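Local coordinates for protein tRNA (guanine(9)-N1)-methyltransferase (Schizosaccharomyces pombe, PDB 4JWH) that methylates the N1 atom of guanine 9 in cytoplasmic tRNA, taking the methyl group from S-adenosyl-L-methionine, at residues Leu115-Glu120 with Ile214-Tyr220; Ile104-Cys110 with Val142-Asn148; Ile200-Glu205 with Trp264-Trp270. All coordinates share one frame; numbering follows the deposited sequence.

Interaction 1 of 3, residues Leu115-Glu120 with Ile214-Tyr220; sequences LMNDKE and IVDKNRY. With SAH (S-adenosyl-L-homocysteine), chain C.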
# COMPACT_ATOMS: atom_id res chain seq x y z
N LEU A 115 1.31 -4.26 -17.21
CA LEU A 115 -0.13 -4.59 -17.24
C LEU A 115 -1.04 -3.37 -17.37
O LEU A 115 -2.26 -3.51 -17.54
CB LEU A 115 -0.54 -5.43 -16.02
CG LEU A 115 0.26 -6.71 -15.79
CD1 LEU A 115 -0.27 -7.49 -14.59
CD2 LEU A 115 0.29 -7.58 -17.06
N MET A 116 -0.46 -2.18 -17.30
CA MET A 116 -1.25 -0.95 -17.30
C MET A 116 -1.09 -0.08 -18.56
O MET A 116 0.02 0.11 -19.04
CB MET A 116 -0.87 -0.11 -16.06
CG MET A 116 -1.44 -0.64 -14.75
SD MET A 116 -0.80 0.32 -13.34
CE MET A 116 0.75 -0.57 -13.08
N ASN A 117 -2.19 0.50 -19.05
CA ASN A 117 -2.08 1.54 -20.09
C ASN A 117 -1.62 2.87 -19.50
O ASN A 117 -1.31 2.95 -18.30
CB ASN A 117 -3.38 1.71 -20.92
CG ASN A 117 -4.53 2.30 -20.10
OD1 ASN A 117 -4.32 3.09 -19.18
ND2 ASN A 117 -5.76 1.91 -20.42
N ASP A 118 -1.57 3.90 -20.33
CA ASP A 118 -1.01 5.20 -19.95
C ASP A 118 -1.81 5.94 -18.90
O ASP A 118 -1.22 6.58 -18.03
CB ASP A 118 -0.80 6.11 -21.16
CG ASP A 118 0.54 6.79 -21.13
OD1 ASP A 118 0.56 8.04 -21.01
OD2 ASP A 118 1.59 6.07 -21.20
N LYS A 119 -3.14 5.86 -18.98
CA LYS A 119 -4.01 6.52 -18.02
C LYS A 119 -3.87 5.89 -16.64
O LYS A 119 -3.86 6.58 -15.62
CB LYS A 119 -5.48 6.47 -18.46
N GLU A 120 -3.81 4.56 -16.63
CA GLU A 120 -3.68 3.77 -15.40
C GLU A 120 -2.36 4.07 -14.66
O GLU A 120 -2.35 4.24 -13.44
CB GLU A 120 -3.86 2.29 -15.72
CG GLU A 120 -5.28 1.96 -16.11
CD GLU A 120 -5.45 0.64 -16.79
OE1 GLU A 120 -4.46 0.08 -17.34
OE2 GLU A 120 -6.60 0.14 -16.77
N ILE A 214 -1.00 -1.23 -8.64
CA ILE A 214 -1.65 -1.41 -9.93
C ILE A 214 -3.06 -0.80 -9.95
O ILE A 214 -3.82 -0.90 -8.98
CB ILE A 214 -1.69 -2.92 -10.35
CG1 ILE A 214 -2.22 -3.08 -11.80
CG2 ILE A 214 -2.46 -3.77 -9.32
CD1 ILE A 214 -2.15 -4.48 -12.36
N VAL A 215 -3.38 -0.14 -11.04
CA VAL A 215 -4.69 0.42 -11.30
C VAL A 215 -5.30 -0.37 -12.46
O VAL A 215 -4.95 -0.15 -13.63
CB VAL A 215 -4.58 1.92 -11.66
CG1 VAL A 215 -5.92 2.51 -12.13
CG2 VAL A 215 -4.05 2.67 -10.45
N ASP A 216 -6.14 -1.34 -12.13
CA ASP A 216 -6.67 -2.26 -13.13
C ASP A 216 -8.20 -2.34 -13.13
O ASP A 216 -8.78 -2.95 -14.02
CB ASP A 216 -5.98 -3.63 -12.98
CG ASP A 216 -6.47 -4.43 -11.78
OD1 ASP A 216 -6.80 -3.81 -10.76
OD2 ASP A 216 -6.52 -5.68 -11.86
N LYS A 217 -8.84 -1.73 -12.13
CA LYS A 217 -10.30 -1.83 -11.94
C LYS A 217 -10.63 -3.28 -11.58
O LYS A 217 -11.74 -3.76 -11.86
CB LYS A 217 -11.08 -1.47 -13.20
CG LYS A 217 -11.17 -0.01 -13.57
CD LYS A 217 -12.33 0.13 -14.59
CE LYS A 217 -12.82 1.57 -14.73
NZ LYS A 217 -14.24 1.61 -15.21
N ASN A 218 -9.66 -3.98 -10.99
CA ASN A 218 -9.73 -5.40 -10.73
C ASN A 218 -10.01 -6.33 -11.95
O ASN A 218 -10.50 -7.44 -11.77
CB ASN A 218 -10.69 -5.71 -9.58
CG ASN A 218 -10.37 -7.02 -8.90
OD1 ASN A 218 -9.20 -7.35 -8.68
ND2 ASN A 218 -11.41 -7.78 -8.57
N ARG A 219 -9.67 -5.92 -13.16
CA ARG A 219 -9.79 -6.87 -14.28
C ARG A 219 -8.80 -8.02 -14.13
O ARG A 219 -9.02 -9.11 -14.66
CB ARG A 219 -9.66 -6.19 -15.63
CG ARG A 219 -8.27 -5.83 -16.05
CD ARG A 219 -8.25 -5.44 -17.52
NE ARG A 219 -6.92 -4.94 -17.88
CZ ARG A 219 -6.55 -3.67 -17.74
NH1 ARG A 219 -7.41 -2.77 -17.28
NH2 ARG A 219 -5.31 -3.30 -18.07
N TYR A 220 -7.70 -7.80 -13.39
CA TYR A 220 -6.79 -8.89 -13.09
C TYR A 220 -7.10 -9.59 -11.78
O TYR A 220 -6.36 -9.49 -10.83
CB TYR A 220 -5.33 -8.42 -13.13
CG TYR A 220 -4.97 -7.75 -14.42
CD1 TYR A 220 -4.94 -8.46 -15.62
CD2 TYR A 220 -4.65 -6.40 -14.44
CE1 TYR A 220 -4.60 -7.82 -16.83
CE2 TYR A 220 -4.33 -5.75 -15.62
CZ TYR A 220 -4.30 -6.47 -16.82
OH TYR A 220 -3.96 -5.80 -17.97
N SAH C . -6.66 -7.21 -9.39
CA SAH C . -5.65 -6.49 -8.62
CB SAH C . -6.25 -5.09 -8.32
CG SAH C . -5.94 -4.65 -6.95
SD SAH C . -6.29 -3.08 -6.27
C SAH C . -5.17 -7.43 -7.52
O SAH C . -4.81 -7.13 -6.43
OXT SAH C . -5.07 -8.60 -7.76
C5' SAH C . -4.71 -2.59 -5.71
C4' SAH C . -4.21 -3.15 -4.39
O4' SAH C . -4.94 -2.70 -3.29
C3' SAH C . -4.17 -4.68 -4.25
O3' SAH C . -3.05 -5.25 -4.86
C2' SAH C . -4.20 -4.89 -2.77
O2' SAH C . -2.90 -4.83 -2.30
C1' SAH C . -5.02 -3.71 -2.33
N9 SAH C . -6.42 -4.06 -2.01
C8 SAH C . -7.48 -3.60 -2.60
N7 SAH C . -8.59 -4.03 -2.05
C5 SAH C . -8.23 -4.76 -1.04
C6 SAH C . -8.90 -5.54 0.00
N6 SAH C . -10.21 -5.60 0.04
N1 SAH C . -8.16 -6.17 0.87
C2 SAH C . -6.84 -6.11 0.84
N3 SAH C . -6.17 -5.45 -0.07
C4 SAH C . -6.79 -4.76 -1.02
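Glu120 lays its CB and CG against the backbone oxygen of Val215; Glu120 CG stands 3.3 Å from Val215 O. Its chain runs on extended to a salt bridge, Glu120 OE2 to Arg219 NH1 at 3.1 Å. The carboxylate and guanidinium planes are nearly coplanar, 17° apart, and OE2 offers its syn lone pair along an almost straight bond. The other oxygen, OE1, accepts from Asn117 N, while Asn117 OD1 accepts from Glu120 N at 3.0 Å. This is a capping box. With an alanine here, Arg219 would probably lose its charge partner and Asn117 N the acceptor OE1. Met116 bends at chi3 (-85°), which turns SD to Val215 N, a weak bond of 3.5 Å. Leu115 CB rests 3.8 Å from Tyr220 CE2. Arg219 NH2 also donates to Tyr220 OH. On the far side of the loop the amino group of SAH is gripped by three acceptors: Asp216 OD2, Asn218 OD1 and Tyr220 O. Asp216, the proton acceptor, also takes Tyr220 N on OD2. The contact thus joins the start of helix 118-137 to the cofactor loop between strand 208-212 and helix 223-231, where Leu223 packs on Leu115 and Ile214.

Interaction 2 of 3, residues Ile104-Cys110 with Val142-Asn148; sequences IRIVLDC and VELFATN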
# COMPACT_ATOMS: atom_id res chain seq x y z
N ILE A 104 6.55 -0.48 11.48
CA ILE A 104 6.03 -1.18 10.29
C ILE A 104 6.65 -0.69 8.98
O ILE A 104 6.91 0.51 8.82
CB ILE A 104 4.48 -1.15 10.25
CG1 ILE A 104 3.95 -2.00 11.41
CG2 ILE A 104 3.92 -1.70 8.91
CD1 ILE A 104 2.50 -1.69 11.85
N ARG A 105 6.93 -1.63 8.07
CA ARG A 105 7.25 -1.32 6.68
C ARG A 105 5.99 -1.56 5.86
O ARG A 105 5.33 -2.58 6.05
CB ARG A 105 8.37 -2.22 6.12
CG ARG A 105 9.79 -1.74 6.45
CD ARG A 105 10.03 -1.58 7.94
NE ARG A 105 9.74 -2.79 8.72
CZ ARG A 105 10.58 -3.82 8.87
NH1 ARG A 105 11.76 -3.83 8.25
NH2 ARG A 105 10.22 -4.84 9.64
N ILE A 106 5.66 -0.62 4.99
CA ILE A 106 4.61 -0.87 3.97
C ILE A 106 5.24 -0.80 2.60
O ILE A 106 5.91 0.15 2.27
CB ILE A 106 3.38 0.08 4.10
CG1 ILE A 106 2.67 -0.14 5.46
CG2 ILE A 106 2.43 -0.09 2.86
CD1 ILE A 106 1.36 0.66 5.68
N VAL A 107 5.01 -1.83 1.79
CA VAL A 107 5.62 -1.93 0.46
C VAL A 107 4.60 -1.71 -0.65
O VAL A 107 3.59 -2.44 -0.74
CB VAL A 107 6.24 -3.33 0.25
CG1 VAL A 107 6.76 -3.49 -1.15
CG2 VAL A 107 7.32 -3.65 1.30
N LEU A 108 4.88 -0.74 -1.53
CA LEU A 108 4.18 -0.69 -2.80
C LEU A 108 4.93 -1.57 -3.81
O LEU A 108 6.09 -1.27 -4.18
CB LEU A 108 4.00 0.75 -3.27
CG LEU A 108 3.49 1.75 -2.22
CD1 LEU A 108 3.34 3.16 -2.77
CD2 LEU A 108 2.20 1.27 -1.50
N ASP A 109 4.28 -2.67 -4.20
CA ASP A 109 4.87 -3.63 -5.12
C ASP A 109 4.64 -3.10 -6.53
O ASP A 109 3.54 -3.24 -7.08
CB ASP A 109 4.25 -5.02 -4.95
CG ASP A 109 4.71 -6.02 -6.02
OD1 ASP A 109 5.74 -5.81 -6.71
OD2 ASP A 109 4.05 -7.07 -6.14
N CYS A 110 5.67 -2.49 -7.10
CA CYS A 110 5.51 -1.84 -8.39
C CYS A 110 5.99 -2.70 -9.55
O CYS A 110 6.56 -2.19 -10.49
CB CYS A 110 6.23 -0.48 -8.41
SG CYS A 110 5.67 0.73 -7.18
N VAL A 142 5.01 5.23 8.87
CA VAL A 142 5.75 4.01 8.68
C VAL A 142 6.90 4.26 7.74
O VAL A 142 7.03 5.39 7.23
CB VAL A 142 4.82 2.90 8.08
CG1 VAL A 142 3.69 2.62 9.03
CG2 VAL A 142 4.28 3.33 6.71
N GLU A 143 7.69 3.23 7.47
CA GLU A 143 8.63 3.29 6.36
C GLU A 143 7.95 2.76 5.10
O GLU A 143 7.56 1.57 5.03
CB GLU A 143 9.96 2.54 6.66
CG GLU A 143 10.94 3.30 7.61
CD GLU A 143 11.59 4.58 7.06
OE1 GLU A 143 11.59 4.88 5.84
OE2 GLU A 143 12.15 5.32 7.88
N LEU A 144 7.79 3.66 4.14
CA LEU A 144 7.22 3.37 2.83
C LEU A 144 8.27 2.91 1.82
O LEU A 144 9.27 3.60 1.60
CB LEU A 144 6.46 4.60 2.30
CG LEU A 144 5.62 4.47 1.02
CD1 LEU A 144 4.63 3.33 1.18
CD2 LEU A 144 4.88 5.82 0.65
N PHE A 145 8.06 1.75 1.21
CA PHE A 145 8.95 1.24 0.19
C PHE A 145 8.18 1.19 -1.10
O PHE A 145 6.95 0.93 -1.09
CB PHE A 145 9.49 -0.17 0.51
CG PHE A 145 10.61 -0.18 1.54
CD1 PHE A 145 11.92 -0.56 1.18
CD2 PHE A 145 10.35 0.17 2.86
CE1 PHE A 145 12.95 -0.58 2.13
CE2 PHE A 145 11.37 0.16 3.81
CZ PHE A 145 12.69 -0.20 3.43
N ALA A 146 8.89 1.45 -2.19
CA ALA A 146 8.35 1.21 -3.54
C ALA A 146 9.32 0.25 -4.28
O ALA A 146 10.41 0.67 -4.73
CB ALA A 146 8.20 2.50 -4.28
N THR A 147 8.93 -1.01 -4.40
CA THR A 147 9.83 -2.04 -4.93
C THR A 147 9.55 -2.37 -6.41
O THR A 147 8.44 -2.14 -6.89
CB THR A 147 9.84 -3.34 -4.04
OG1 THR A 147 8.51 -3.88 -3.96
CG2 THR A 147 10.35 -3.03 -2.62
N ASN A 148 10.54 -2.93 -7.10
CA ASN A 148 10.59 -2.95 -8.57
C ASN A 148 10.25 -1.58 -9.14
O ASN A 148 9.57 -1.49 -10.14
CB ASN A 148 9.65 -3.99 -9.17
CG ASN A 148 10.14 -5.41 -8.98
OD1 ASN A 148 9.66 -6.13 -8.11
ND2 ASN A 148 11.08 -5.84 -9.82
O HOH W 1 8.26 -5.79 -5.89
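Strands 105-109 and 143-147 run parallel, 23° apart, and six backbone hydrogen bonds join Ile104-Cys110 to Val142-Asn148. Leu108 N to Phe145 O is the shortest, at 2.7 Å. On one face Arg105 runs alongside the Phe145 ring, with Arg105 CG 3.6 Å from Phe145 CE2. Next along, Val107 CG1 meets Thr147 OG1 at 3.3 Å. Thr147 holds OG1 between its backbone N and carbonyl carbon (chi1 59°). There the hydroxyl gives its proton to a water, 2.7 Å from OG1. That water donates in turn to Asp109 OD1 and Asn148 OD1, tying the ends of the two strands together. Asp109 OD2 is held by Lys227 and Tyr191. The other face, with Ile106, Leu108, Leu144 and Ala146, is apolar. Leu144 CD1 reaches over to Leu108 CG at 3.9 Å. Val142, just before its strand, touches Ile106 CG1 with CG2 at 4.0 Å. The pair forms a beta-alpha-beta unit with helix 118-137 as the crossover. Strand 105-109 is flanked in the sheet by 143-147 and 208-212. Tyr178 of helix 178-181 covers the Val107 and Thr147 face, and helix 254-267 packs on Ile106 and Val142.

Interaction 3 of 3, residues Ile200-Glu205 with Trp264-Trp270; sequences ITELDE and WLEYRDW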
# COMPACT_ATOMS: atom_id res chain seq x y z
N ILE A 200 -7.18 -9.75 7.63
CA ILE A 200 -6.33 -9.03 8.58
C ILE A 200 -7.19 -8.37 9.65
O ILE A 200 -8.26 -7.82 9.35
CB ILE A 200 -5.36 -8.05 7.89
CG1 ILE A 200 -4.20 -7.72 8.84
CG2 ILE A 200 -6.05 -6.78 7.40
CD1 ILE A 200 -2.94 -7.47 8.14
N THR A 201 -6.73 -8.46 10.90
CA THR A 201 -7.47 -7.94 12.02
C THR A 201 -6.66 -6.96 12.84
O THR A 201 -7.22 -6.16 13.58
CB THR A 201 -7.99 -9.06 12.90
OG1 THR A 201 -6.90 -9.85 13.33
CG2 THR A 201 -8.98 -9.94 12.10
N GLU A 202 -5.34 -7.00 12.69
CA GLU A 202 -4.45 -6.08 13.37
C GLU A 202 -3.16 -5.97 12.57
O GLU A 202 -2.69 -6.97 12.02
CB GLU A 202 -4.12 -6.61 14.75
CG GLU A 202 -5.11 -6.18 15.84
CD GLU A 202 -4.56 -6.46 17.20
OE1 GLU A 202 -4.51 -7.66 17.57
OE2 GLU A 202 -4.16 -5.49 17.90
N LEU A 203 -2.57 -4.78 12.56
CA LEU A 203 -1.25 -4.63 11.97
C LEU A 203 -0.20 -4.84 13.03
O LEU A 203 -0.20 -4.16 14.05
CB LEU A 203 -1.07 -3.26 11.28
CG LEU A 203 -2.18 -2.89 10.28
CD1 LEU A 203 -2.07 -1.47 9.79
CD2 LEU A 203 -2.18 -3.85 9.11
N ASP A 204 0.70 -5.77 12.75
CA ASP A 204 1.75 -6.22 13.65
C ASP A 204 2.96 -5.28 13.52
O ASP A 204 3.46 -5.08 12.42
CB ASP A 204 2.15 -7.59 13.13
CG ASP A 204 2.26 -8.63 14.17
OD1 ASP A 204 3.14 -8.49 15.05
OD2 ASP A 204 1.51 -9.64 14.07
N GLU A 205 3.47 -4.76 14.63
CA GLU A 205 4.66 -3.91 14.55
C GLU A 205 5.88 -4.56 13.88
O GLU A 205 6.77 -3.85 13.40
CB GLU A 205 5.06 -3.30 15.93
CG GLU A 205 4.26 -2.03 16.39
CD GLU A 205 4.39 -0.78 15.47
OE1 GLU A 205 5.50 -0.20 15.35
OE2 GLU A 205 3.34 -0.34 14.90
N TRP A 264 -5.75 2.86 10.85
CA TRP A 264 -5.86 1.82 11.84
C TRP A 264 -4.77 1.98 12.89
O TRP A 264 -5.03 1.82 14.08
CB TRP A 264 -5.83 0.41 11.24
CG TRP A 264 -6.19 -0.61 12.31
CD1 TRP A 264 -7.44 -1.02 12.66
CD2 TRP A 264 -5.27 -1.30 13.19
NE1 TRP A 264 -7.37 -1.93 13.71
CE2 TRP A 264 -6.05 -2.12 14.04
CE3 TRP A 264 -3.88 -1.30 13.33
CZ2 TRP A 264 -5.47 -2.93 15.04
CZ3 TRP A 264 -3.30 -2.10 14.31
CH2 TRP A 264 -4.10 -2.91 15.15
N LEU A 265 -3.54 2.27 12.47
CA LEU A 265 -2.47 2.54 13.44
C LEU A 265 -2.91 3.59 14.47
O LEU A 265 -2.72 3.41 15.68
CB LEU A 265 -1.18 2.94 12.75
CG LEU A 265 -0.62 1.83 11.86
CD1 LEU A 265 0.58 2.32 11.08
CD2 LEU A 265 -0.30 0.56 12.68
N GLU A 266 -3.51 4.68 13.98
CA GLU A 266 -3.99 5.73 14.85
C GLU A 266 -5.16 5.30 15.75
O GLU A 266 -5.10 5.47 16.97
CB GLU A 266 -4.42 6.94 14.02
CG GLU A 266 -5.07 8.01 14.88
CD GLU A 266 -5.10 9.40 14.25
OE1 GLU A 266 -4.42 9.64 13.23
OE2 GLU A 266 -5.82 10.25 14.82
N TYR A 267 -6.21 4.77 15.15
CA TYR A 267 -7.45 4.53 15.90
C TYR A 267 -7.51 3.14 16.51
O TYR A 267 -8.15 2.94 17.54
CB TYR A 267 -8.69 4.74 15.00
CG TYR A 267 -8.81 6.10 14.34
CD1 TYR A 267 -8.57 7.28 15.05
CD2 TYR A 267 -9.20 6.21 13.00
CE1 TYR A 267 -8.70 8.56 14.42
CE2 TYR A 267 -9.33 7.47 12.37
CZ TYR A 267 -9.07 8.63 13.09
OH TYR A 267 -9.22 9.87 12.47
N ARG A 268 -6.83 2.18 15.87
CA ARG A 268 -6.96 0.74 16.20
C ARG A 268 -8.40 0.19 16.15
O ARG A 268 -8.78 -0.72 16.92
CB ARG A 268 -6.19 0.39 17.48
CG ARG A 268 -4.68 0.56 17.31
CD ARG A 268 -3.93 0.26 18.58
NE ARG A 268 -3.83 -1.18 18.82
CZ ARG A 268 -2.82 -1.94 18.39
NH1 ARG A 268 -1.80 -1.40 17.71
NH2 ARG A 268 -2.82 -3.26 18.64
N ASP A 269 -9.15 0.73 15.20
CA ASP A 269 -10.59 0.54 15.04
C ASP A 269 -10.80 0.52 13.53
O ASP A 269 -10.56 1.54 12.84
CB ASP A 269 -11.27 1.75 15.74
CG ASP A 269 -12.79 1.79 15.58
OD1 ASP A 269 -13.42 2.57 16.34
OD2 ASP A 269 -13.37 1.09 14.72
N TRP A 270 -11.20 -0.62 12.96
CA TRP A 270 -11.33 -0.65 11.50
C TRP A 270 -12.52 0.18 11.06
O TRP A 270 -12.47 0.79 10.01
CB TRP A 270 -11.44 -2.07 10.91
CG TRP A 270 -10.24 -2.89 11.14
CD1 TRP A 270 -10.06 -3.84 12.10
CD2 TRP A 270 -9.04 -2.88 10.36
NE1 TRP A 270 -8.81 -4.40 11.99
CE2 TRP A 270 -8.16 -3.82 10.93
CE3 TRP A 270 -8.60 -2.12 9.25
CZ2 TRP A 270 -6.87 -4.05 10.43
CZ3 TRP A 270 -7.32 -2.35 8.75
CH2 TRP A 270 -6.47 -3.30 9.35
O HOH W 2 0.70 -2.09 15.56
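Glu202 and Leu203 lie across the six-membered ring of Trp264, which offers them a flat floor. Leu203 N sits over one face, 3.3 Å from Trp264 CZ3, and Glu202 CA makes an off-centre CH-pi contact with the same ring. Glu202 CG is close to Trp264 CZ2, at 3.4 Å. Leu203 and the indole run antiparallel alongside each other, Leu203 CG 3.8 Å from Trp264 CE3. With CG anti to the carbonyl carbon (chi1 -51°), the leucine branch turns into the hollow lined by Trp264, Leu265 and Trp270. The Leu203 and Leu265 side chains cross at about a right angle, CD1 to CD2 4.0 Å, and Leu203 CD2 faces the edge of Trp270 at CH2. Ile200 CG2 adds a second bump on Trp270 CH2. The two indoles pack on each other, Trp264 CD1 lying over the centre of the Trp270 ring. Trp270 and Leu203 N share one side of the Trp264 plane. On the other side, Trp264 CH2 lies over the centre of the Arg268 guanidinium. Trp270 NE1 donates to Thr201 O at 2.9 Å, in the ring plane but well above the carbonyl plane. Glu202 OE2 and Arg268 NH2 form a salt bridge of 2.7 Å, the carboxylate and guanidinium planes 85° apart. The contact is mostly apolar packing on two indoles, with one N-H bond to the loop backbone and an ion pair among exposed side chains, where solvent would probably weaken its charge attraction.

Overall arrangement
All three contacts lie in one SPOUT-type methyltransferase domain. Interaction 1 borders the cofactor: its loop 214-220 carries the proton acceptor Asp216 and holds the SAH amino group. Interaction 2 is in the core, its centre about 19 Å from that of interaction 1, and helix 118-137 connects them along the chain. The Asp109 side chain is about 7 Å from SAH. Interactions 2 and 3 have centres about 17 Å apart and touch: Ile104 CD1 packs on Leu265 CD2 at 3.7 Å. Interactions 1 and 3 lie on opposite sides of the chain's centre, about 28 Å between centres. The side chains of Ile200 and Trp270 lie about 4 Å from those of cofactor-binding Leu192 and Leu238, respectively.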